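Local structure of quinonprotein alcohol dehydrogenase-like protein (Bacteroides thetaiotaomicron VPI-5482, 4R5O) at residues H14-V18 with I81-K87; D240-D244 with K320-H324; G370-A375 with V388-E393. The protein is of unknown function but binds calcium, and joins an immunoglobulin-like beta-sandwich domain to a seven-bladed beta-propeller of the YVTN repeat family. Residues are numbered along the deposited sequence.

Interaction 1 of 3, residues H14-V18 with I81-K87; sequences HYPNV and IKNKYGK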
loop_
_atom_site.group_PDB
_atom_site.type_symbol
_atom_site.label_atom_id
_atom_site.label_comp_id
_atom_site.label_asym_id
_atom_site.label_seq_id
_atom_site.Cartn_x
_atom_site.Cartn_y
_atom_site.Cartn_z
ATOM N N HIS A 14 -35.162 5.904 -38.279
ATOM C CA HIS A 14 -35.901 4.861 -37.602
ATOM C C HIS A 14 -35.076 4.238 -36.480
ATOM O O HIS A 14 -35.665 3.608 -35.592
ATOM C CB HIS A 14 -36.338 3.795 -38.605
ATOM C CG HIS A 14 -37.248 4.307 -39.684
ATOM N ND1 HIS A 14 -36.767 4.619 -40.946
ATOM C CD2 HIS A 14 -38.575 4.581 -39.639
ATOM C CE1 HIS A 14 -37.815 5.045 -41.631
ATOM N NE2 HIS A 14 -38.922 5.047 -40.884
ATOM N N TYR A 15 -33.727 4.471 -36.464
ATOM C CA TYR A 15 -32.877 3.995 -35.370
ATOM C C TYR A 15 -33.218 4.808 -34.087
ATOM O O TYR A 15 -33.901 5.835 -34.190
ATOM C CB TYR A 15 -31.375 4.050 -35.713
ATOM C CG TYR A 15 -30.822 5.398 -36.111
ATOM C CD1 TYR A 15 -30.539 6.370 -35.155
ATOM C CD2 TYR A 15 -30.435 5.651 -37.426
ATOM C CE1 TYR A 15 -30.020 7.614 -35.516
ATOM C CE2 TYR A 15 -29.869 6.874 -37.793
ATOM C CZ TYR A 15 -29.674 7.858 -36.835
ATOM O OH TYR A 15 -29.112 9.064 -37.179
ATOM N N PRO A 16 -32.813 4.365 -32.868
ATOM C CA PRO A 16 -33.234 5.092 -31.658
ATOM C C PRO A 16 -32.837 6.577 -31.672
ATOM O O PRO A 16 -31.699 6.919 -31.996
ATOM C CB PRO A 16 -32.504 4.345 -30.542
ATOM C CG PRO A 16 -32.348 2.972 -31.065
ATOM C CD PRO A 16 -32.044 3.151 -32.512
ATOM N N ASN A 17 -33.808 7.451 -31.350
ATOM C CA ASN A 17 -33.654 8.909 -31.254
ATOM C C ASN A 17 -33.744 9.331 -29.785
ATOM O O ASN A 17 -34.838 9.390 -29.220
ATOM C CB ASN A 17 -34.699 9.648 -32.112
ATOM C CG ASN A 17 -34.572 9.409 -33.595
ATOM O OD1 ASN A 17 -33.511 9.605 -34.193
ATOM N ND2 ASN A 17 -35.674 9.075 -34.243
ATOM N N VAL A 18 -32.579 9.570 -29.167
ATOM C CA VAL A 18 -32.402 9.973 -27.775
ATOM C C VAL A 18 -32.628 11.496 -27.669
ATOM O O VAL A 18 -31.988 12.249 -28.393
ATOM C CB VAL A 18 -30.988 9.534 -27.311
ATOM C CG1 VAL A 18 -30.599 10.147 -25.973
ATOM C CG2 VAL A 18 -30.900 8.028 -27.236
ATOM N N ILE A 81 -27.937 1.692 -27.661
ATOM C CA ILE A 81 -29.386 1.495 -27.811
ATOM C C ILE A 81 -29.607 1.004 -29.231
ATOM O O ILE A 81 -29.181 1.664 -30.182
ATOM C CB ILE A 81 -30.223 2.751 -27.460
ATOM C CG1 ILE A 81 -29.699 3.417 -26.168
ATOM C CG2 ILE A 81 -31.726 2.390 -27.397
ATOM C CD1 ILE A 81 -30.265 4.714 -25.847
ATOM N N LYS A 82 -30.230 -0.177 -29.354
ATOM C CA LYS A 82 -30.452 -0.926 -30.594
ATOM C C LYS A 82 -31.941 -1.188 -30.865
ATOM O O LYS A 82 -32.685 -1.462 -29.931
ATOM C CB LYS A 82 -29.704 -2.265 -30.396
ATOM C CG LYS A 82 -29.700 -3.290 -31.515
ATOM C CD LYS A 82 -28.836 -4.482 -31.070
ATOM C CE LYS A 82 -28.782 -5.623 -32.058
ATOM N NZ LYS A 82 -27.912 -6.727 -31.565
ATOM N N ASN A 83 -32.369 -1.122 -32.140
ATOM C CA ASN A 83 -33.727 -1.505 -32.588
ATOM C C ASN A 83 -33.591 -2.141 -33.980
ATOM O O ASN A 83 -32.488 -2.172 -34.521
ATOM C CB ASN A 83 -34.751 -0.341 -32.566
ATOM C CG ASN A 83 -34.577 0.772 -33.573
ATOM O OD1 ASN A 83 -33.703 0.758 -34.448
ATOM N ND2 ASN A 83 -35.433 1.777 -33.472
ATOM N N LYS A 84 -34.696 -2.622 -34.561
ATOM C CA LYS A 84 -34.749 -3.323 -35.849
ATOM C C LYS A 84 -33.990 -2.557 -36.964
ATOM O O LYS A 84 -33.331 -3.192 -37.793
ATOM C CB LYS A 84 -36.224 -3.521 -36.258
ATOM C CG LYS A 84 -36.445 -4.476 -37.430
ATOM C CD LYS A 84 -37.921 -4.631 -37.781
ATOM C CE LYS A 84 -38.112 -5.522 -38.988
ATOM N NZ LYS A 84 -39.549 -5.749 -39.303
ATOM N N TYR A 85 -34.018 -1.213 -36.921
ATOM C CA TYR A 85 -33.486 -0.324 -37.949
ATOM C C TYR A 85 -32.048 0.172 -37.704
ATOM O O TYR A 85 -31.389 0.574 -38.669
ATOM C CB TYR A 85 -34.386 0.900 -38.064
ATOM C CG TYR A 85 -35.818 0.523 -38.378
ATOM C CD1 TYR A 85 -36.208 0.208 -39.675
ATOM C CD2 TYR A 85 -36.787 0.494 -37.380
ATOM C CE1 TYR A 85 -37.517 -0.164 -39.968
ATOM C CE2 TYR A 85 -38.109 0.147 -37.666
ATOM C CZ TYR A 85 -38.469 -0.183 -38.963
ATOM O OH TYR A 85 -39.768 -0.534 -39.259
ATOM N N GLY A 86 -31.563 0.139 -36.474
ATOM C CA GLY A 86 -30.205 0.588 -36.208
ATOM C C GLY A 86 -29.766 0.546 -34.764
ATOM O O GLY A 86 -30.537 0.200 -33.867
ATOM N N LYS A 87 -28.512 0.940 -34.555
ATOM C CA LYS A 87 -27.789 0.964 -33.296
ATOM C C LYS A 87 -27.171 2.345 -33.055
ATOM O O LYS A 87 -26.574 2.926 -33.967
ATOM C CB LYS A 87 -26.700 -0.122 -33.396
ATOM C CG LYS A 87 -25.811 -0.327 -32.205
ATOM C CD LYS A 87 -24.883 -1.524 -32.341
ATOM C CE LYS A 87 -23.652 -1.306 -33.175
ATOM N NZ LYS A 87 -22.756 -2.496 -33.156
#
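The irregular N-terminal segment 14-18 lies across the tip of a beta hairpin, and Asn-83 is the side chain that ties the two together. In its p rotamer (chi1 69°), Asn-83 ND2 donates to His-14 O at 2.8 Å; chi2 4° swings Asn-83 OD1 back over its own backbone, syn to CA, to take weak hydrogen bonds from Tyr-85 N (3.2 Å) and Gly-86 N (3.0 Å). One amide thus serves both the neighbouring segment and its own type I turn, Asn-83 to Gly-86, which reverses the chain between strands 74-83 and 86-97 of the immunoglobulin-like domain. Tyr-85, chi1 m, lays its ring face under His-14: His-14 CB sits 3.7 Å from the ring centroid in a CH-pi contact, and the two rings meet obliquely, centroids 5.0 Å apart. Tyr-15 adopts p, so its ring leads away from the hairpin, yet its CB rests 3.7 Å from Gly-86 CA; any CB on Gly-86 would collide there. Further along, Pro-16 points its ring inward, with Pro-16 CG 3.8 Å from Ile-81 CG2, and also touches Val-88. Val-18 (t) and Ile-81 (chi1 m, chi2 t) close the apolar end, Val-18 CG2 meeting Ile-81 CD1 at 3.6 Å, and both side chains also touch Met-90. Beside them Asn-44 holds the backbone of Tyr-15 and Asn-17 with its side-chain amide.

Interaction 2 of 3, residues D240-D244 with K320-H324; sequences DTYKD and KGPYH
Two irregular loops meet at the surface, with one register point, Tyr-242 to His-324 (CA-CA 6.1 Å). Asp-240 (phi/psi -117/24) forms a salt bridge with Lys-249; Thr-241 (-136/149) donates a very short 2.4 Å hydrogen bond from OG1 to Asp-244 O. Tyr-242 (-125/-1), chi1 p (64°) and chi2 88°, directs its ring at the second segment; Lys-243 (-161/-60) follows. In the beta-propeller, 240-244 links strands 235-239 and 246-252 of one blade, whereas 320-324 follows strand 309-314 of the next sheet. Lys-320 and Gly-321 are extended (-150/154, -104/152), then come Pro-322 (-82/-37), Tyr-323 (-92/166) and His-324 (-61/-27). His-324 (chi1 t) places CB 3.9 Å from the Tyr-242 ring centroid, a CH-pi contact over the face, and turns its ring edge to that face in an offset edge-to-face pair, centroids 5.7 Å apart, planes at 74°; His-324 ND1 is hydrogen-bonded to Tyr-227 OH. Lys-320, t-t-t-p, brings NZ to 2.6 Å from Tyr-242 O, though at a poor hydrogen-bond angle.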
loop_
_atom_site.group_PDB
_atom_site.type_symbol
_atom_site.label_atom_id
_atom_site.label_comp_id
_atom_site.label_asym_id
_atom_site.label_seq_id
_atom_site.Cartn_x
_atom_site.Cartn_y
_atom_site.Cartn_z
ATOM N N ASP A 240 19.302 -8.372 6.731
ATOM C CA ASP A 240 19.236 -9.471 5.788
ATOM C C ASP A 240 19.003 -10.810 6.486
ATOM O O ASP A 240 19.297 -11.851 5.899
ATOM C CB ASP A 240 20.544 -9.522 4.967
ATOM C CG ASP A 240 21.865 -9.564 5.737
ATOM O OD1 ASP A 240 21.877 -10.064 6.882
ATOM O OD2 ASP A 240 22.898 -9.160 5.162
ATOM N N THR A 241 18.421 -10.793 7.697
ATOM C CA THR A 241 18.186 -12.022 8.433
ATOM C C THR A 241 16.780 -12.054 9.066
ATOM O O THR A 241 16.246 -11.010 9.444
ATOM C CB THR A 241 19.249 -12.179 9.500
ATOM O OG1 THR A 241 19.116 -13.468 10.060
ATOM C CG2 THR A 241 19.187 -11.103 10.583
ATOM N N TYR A 242 16.204 -13.265 9.181
ATOM C CA TYR A 242 14.904 -13.475 9.814
ATOM C C TYR A 242 15.015 -14.519 10.929
ATOM O O TYR A 242 14.001 -14.830 11.560
ATOM C CB TYR A 242 13.831 -13.914 8.784
ATOM C CG TYR A 242 14.088 -15.250 8.119
ATOM C CD1 TYR A 242 13.638 -16.439 8.693
ATOM C CD2 TYR A 242 14.766 -15.330 6.908
ATOM C CE1 TYR A 242 13.902 -17.676 8.102
ATOM C CE2 TYR A 242 15.016 -16.558 6.297
ATOM C CZ TYR A 242 14.584 -17.729 6.896
ATOM O OH TYR A 242 14.842 -18.926 6.274
ATOM N N LYS A 243 16.232 -15.087 11.135
ATOM C CA LYS A 243 16.506 -16.221 12.017
ATOM C C LYS A 243 18.004 -16.323 12.386
ATOM O O LYS A 243 18.347 -16.268 13.561
ATOM C CB LYS A 243 16.060 -17.493 11.256
ATOM C CG LYS A 243 16.342 -18.853 11.892
ATOM C CD LYS A 243 16.039 -20.006 10.894
ATOM C CE LYS A 243 16.954 -20.045 9.683
ATOM N NZ LYS A 243 16.523 -21.066 8.694
ATOM N N ASP A 244 18.882 -16.486 11.381
ATOM C CA ASP A 244 20.324 -16.678 11.552
ATOM C C ASP A 244 21.017 -15.426 12.051
ATOM O O ASP A 244 20.613 -14.315 11.732
ATOM C CB ASP A 244 20.978 -17.117 10.222
ATOM C CG ASP A 244 20.460 -18.442 9.661
ATOM O OD1 ASP A 244 20.153 -19.363 10.470
ATOM O OD2 ASP A 244 20.424 -18.585 8.411
ATOM N N LYS A 320 8.500 -10.749 16.736
ATOM C CA LYS A 320 9.085 -11.474 15.616
ATOM C C LYS A 320 8.051 -12.419 14.993
ATOM O O LYS A 320 7.109 -12.842 15.663
ATOM C CB LYS A 320 10.304 -12.266 16.184
ATOM C CG LYS A 320 10.892 -13.387 15.344
ATOM C CD LYS A 320 12.005 -14.161 16.041
ATOM C CE LYS A 320 12.501 -15.380 15.270
ATOM N NZ LYS A 320 12.971 -15.120 13.890
ATOM N N GLY A 321 8.246 -12.721 13.712
ATOM C CA GLY A 321 7.515 -13.730 12.949
ATOM C C GLY A 321 8.444 -14.939 12.804
ATOM O O GLY A 321 9.674 -14.766 12.836
ATOM N N PRO A 322 7.952 -16.197 12.670
ATOM C CA PRO A 322 8.910 -17.333 12.618
ATOM C C PRO A 322 9.543 -17.577 11.224
ATOM O O PRO A 322 10.727 -17.928 11.145
ATOM C CB PRO A 322 8.062 -18.541 13.022
ATOM C CG PRO A 322 6.637 -18.135 12.778
ATOM C CD PRO A 322 6.542 -16.646 12.647
ATOM N N TYR A 323 8.762 -17.383 10.140
ATOM C CA TYR A 323 9.126 -17.695 8.761
ATOM C C TYR A 323 9.776 -16.532 7.990
ATOM O O TYR A 323 9.686 -15.377 8.399
ATOM C CB TYR A 323 7.841 -18.090 8.015
ATOM C CG TYR A 323 6.812 -18.818 8.862
ATOM C CD1 TYR A 323 7.005 -20.144 9.245
ATOM C CD2 TYR A 323 5.608 -18.207 9.209
ATOM C CE1 TYR A 323 6.047 -20.828 10.000
ATOM C CE2 TYR A 323 4.628 -18.892 9.934
ATOM C CZ TYR A 323 4.854 -20.202 10.335
ATOM O OH TYR A 323 3.899 -20.884 11.057
ATOM N N HIS A 324 10.395 -16.865 6.832
ATOM C CA HIS A 324 11.000 -15.943 5.850
ATOM C C HIS A 324 9.947 -14.992 5.287
ATOM O O HIS A 324 10.274 -13.883 4.844
ATOM C CB HIS A 324 11.652 -16.763 4.699
ATOM C CG HIS A 324 11.845 -16.006 3.404
ATOM N ND1 HIS A 324 12.952 -15.199 3.186
ATOM C CD2 HIS A 324 11.046 -15.940 2.307
ATOM C CE1 HIS A 324 12.786 -14.667 1.979
ATOM N NE2 HIS A 324 11.655 -15.083 1.411
#

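Interaction 3 of 3, residues G370-A375 with V388-E393; sequences GVSITA and VTYTEE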
loop_
_atom_site.group_PDB
_atom_site.type_symbol
_atom_site.label_atom_id
_atom_site.label_comp_id
_atom_site.label_asym_id
_atom_site.label_seq_id
_atom_site.Cartn_x
_atom_site.Cartn_y
_atom_site.Cartn_z
ATOM N N GLY A 370 -3.586 -13.841 24.276
ATOM C CA GLY A 370 -4.091 -14.502 23.074
ATOM C C GLY A 370 -4.288 -13.590 21.869
ATOM O O GLY A 370 -4.928 -13.973 20.876
ATOM N N VAL A 371 -3.717 -12.368 21.957
ATOM C CA VAL A 371 -3.736 -11.321 20.935
ATOM C C VAL A 371 -2.290 -10.910 20.674
ATOM O O VAL A 371 -1.541 -10.593 21.620
ATOM C CB VAL A 371 -4.625 -10.111 21.334
ATOM C CG1 VAL A 371 -4.781 -9.153 20.172
ATOM C CG2 VAL A 371 -6.002 -10.556 21.811
ATOM N N SER A 372 -1.884 -10.945 19.399
ATOM C CA SER A 372 -0.526 -10.566 19.039
ATOM C C SER A 372 -0.557 -9.508 17.935
ATOM O O SER A 372 -1.554 -9.398 17.219
ATOM C CB SER A 372 0.282 -11.791 18.610
ATOM O OG SER A 372 -0.328 -12.469 17.526
ATOM N N ILE A 373 0.528 -8.698 17.847
ATOM C CA ILE A 373 0.709 -7.641 16.849
ATOM C C ILE A 373 1.412 -8.312 15.682
ATOM O O ILE A 373 2.496 -8.869 15.851
ATOM C CB ILE A 373 1.443 -6.416 17.459
ATOM C CG1 ILE A 373 0.554 -5.826 18.598
ATOM C CG2 ILE A 373 1.767 -5.358 16.369
ATOM C CD1 ILE A 373 1.144 -4.806 19.432
ATOM N N THR A 374 0.746 -8.338 14.525
ATOM C CA THR A 374 1.160 -9.131 13.366
ATOM C C THR A 374 1.533 -8.305 12.115
ATOM O O THR A 374 1.603 -8.862 11.018
ATOM C CB THR A 374 0.004 -10.068 12.995
ATOM O OG1 THR A 374 -1.185 -9.286 12.792
ATOM C CG2 THR A 374 -0.246 -11.144 14.080
ATOM N N ALA A 375 1.835 -7.016 12.278
ATOM C CA ALA A 375 2.250 -6.151 11.178
ATOM C C ALA A 375 3.079 -5.019 11.709
ATOM O O ALA A 375 2.993 -4.764 12.917
ATOM C CB ALA A 375 1.049 -5.618 10.427
ATOM N N VAL A 388 -1.974 0.103 15.139
ATOM C CA VAL A 388 -1.528 -1.213 15.548
ATOM C C VAL A 388 -2.407 -2.288 14.915
ATOM O O VAL A 388 -3.632 -2.194 14.987
ATOM C CB VAL A 388 -1.568 -1.301 17.083
ATOM C CG1 VAL A 388 -0.977 -2.604 17.560
ATOM C CG2 VAL A 388 -0.830 -0.131 17.724
ATOM N N THR A 389 -1.780 -3.319 14.308
ATOM C CA THR A 389 -2.455 -4.472 13.699
ATOM C C THR A 389 -2.386 -5.651 14.669
ATOM O O THR A 389 -1.303 -6.119 15.003
ATOM C CB THR A 389 -1.849 -4.810 12.343
ATOM O OG1 THR A 389 -1.903 -3.656 11.500
ATOM C CG2 THR A 389 -2.510 -5.985 11.675
ATOM N N TYR A 390 -3.565 -6.105 15.133
ATOM C CA TYR A 390 -3.727 -7.232 16.046
ATOM C C TYR A 390 -4.349 -8.437 15.355
ATOM O O TYR A 390 -5.143 -8.255 14.424
ATOM C CB TYR A 390 -4.620 -6.843 17.237
ATOM C CG TYR A 390 -4.078 -5.780 18.151
ATOM C CD1 TYR A 390 -3.161 -6.092 19.142
ATOM C CD2 TYR A 390 -4.573 -4.489 18.110
ATOM C CE1 TYR A 390 -2.695 -5.125 20.031
ATOM C CE2 TYR A 390 -4.117 -3.512 18.992
ATOM C CZ TYR A 390 -3.177 -3.834 19.955
ATOM O OH TYR A 390 -2.712 -2.882 20.835
ATOM N N THR A 391 -4.031 -9.662 15.850
ATOM C CA THR A 391 -4.634 -10.910 15.389
ATOM C C THR A 391 -4.918 -11.777 16.600
ATOM O O THR A 391 -4.019 -12.012 17.417
ATOM C CB THR A 391 -3.779 -11.644 14.346
ATOM O OG1 THR A 391 -3.552 -10.793 13.217
ATOM C CG2 THR A 391 -4.414 -12.944 13.868
ATOM N N GLU A 392 -6.191 -12.228 16.722
ATOM C CA GLU A 392 -6.606 -13.177 17.752
ATOM C C GLU A 392 -6.150 -14.536 17.264
ATOM O O GLU A 392 -6.626 -15.009 16.226
ATOM C CB GLU A 392 -8.113 -13.110 18.066
ATOM C CG GLU A 392 -8.567 -11.860 18.807
ATOM C CD GLU A 392 -9.995 -11.842 19.329
ATOM O OE1 GLU A 392 -10.510 -12.918 19.712
ATOM O OE2 GLU A 392 -10.552 -10.730 19.464
ATOM N N GLU A 393 -5.134 -15.088 17.942
ATOM C CA GLU A 393 -4.423 -16.330 17.623
ATOM C C GLU A 393 -5.374 -17.530 17.418
ATOM O O GLU A 393 -5.236 -18.251 16.421
ATOM C CB GLU A 393 -3.424 -16.673 18.755
ATOM C CG GLU A 393 -2.419 -15.567 19.079
ATOM C CD GLU A 393 -1.476 -15.778 20.254
ATOM O OE1 GLU A 393 -1.609 -16.801 20.964
ATOM O OE2 GLU A 393 -0.610 -14.899 20.475
HETATM O O HOH W 1 1.030 -3.176 13.854
#
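Backbone pairing accounts for most of the polar groups between 370-375 and 388-393. Ser-372 and Thr-391 form the antiparallel hydrogen-bonded pair, Ser-372 N giving to Thr-391 O at 3.1 Å and Thr-391 N to Ser-372 O at 2.8 Å. Beyond it, Glu-393 N reaches Gly-370 O (3.1 Å) and Thr-374 N reaches Thr-389 O (3.1 Å). Several of these carbonyls take a second, CA-H...O contact: Thr-389 O from Ile-373 CA at 3.1 Å, Ser-372 O from Tyr-390 CA at 3.3 Å. At Ala-375 the direct ladder gives way to a water 2.7 Å from Ala-375 O that accepts from Thr-389 N (2.9 Å). The pairing makes a beta hairpin, the first two strands of a four-stranded antiparallel propeller blade. Val-388 and Tyr-390 pair onward with Val-401 and Lys-399 of strand 397-403. Of the side-chain hydroxyls, Thr-374 OG1 and Thr-391 OG1 share a hydrogen bond of 2.8 Å, and Thr-391 OG1 also meets Ser-398 OG. The face bearing Val-371, Ile-373, Tyr-390 and Glu-392 is apolar around the Tyr-390 ring, where Val-371 CG1 to Tyr-390 CD1 and Ile-373 CG1 to Tyr-390 CE1 are both 3.6 Å; Glu-392 lies at its end, near Glu-397. The Tyr-390 hydroxyl is satisfied by Tyr-403 OH, and the side chain lies about 8 Å from that of Thr-412, a calcium-binding residue with no ion bound in this chain.

The three contacts come in series along the chain, each closing before the next opens, and divide between the two domains. Interaction 1 belongs to the immunoglobulin-like domain, its centre about 46 Å from the centre of the chain; that centre lies about 65 Å from that of interaction 2 and about 59 Å from that of interaction 3, a spread that reflects the elongated two-domain shape. Interactions 2 and 3 both sit in the propeller, centres about 18 Å apart and nearest atoms about 6 Å apart, without touching. They work at different levels: 240-244 with 320-324 joins a loop of one blade to the linker that leaves the next, whereas 370-375 with 388-393 builds a hairpin inside one blade.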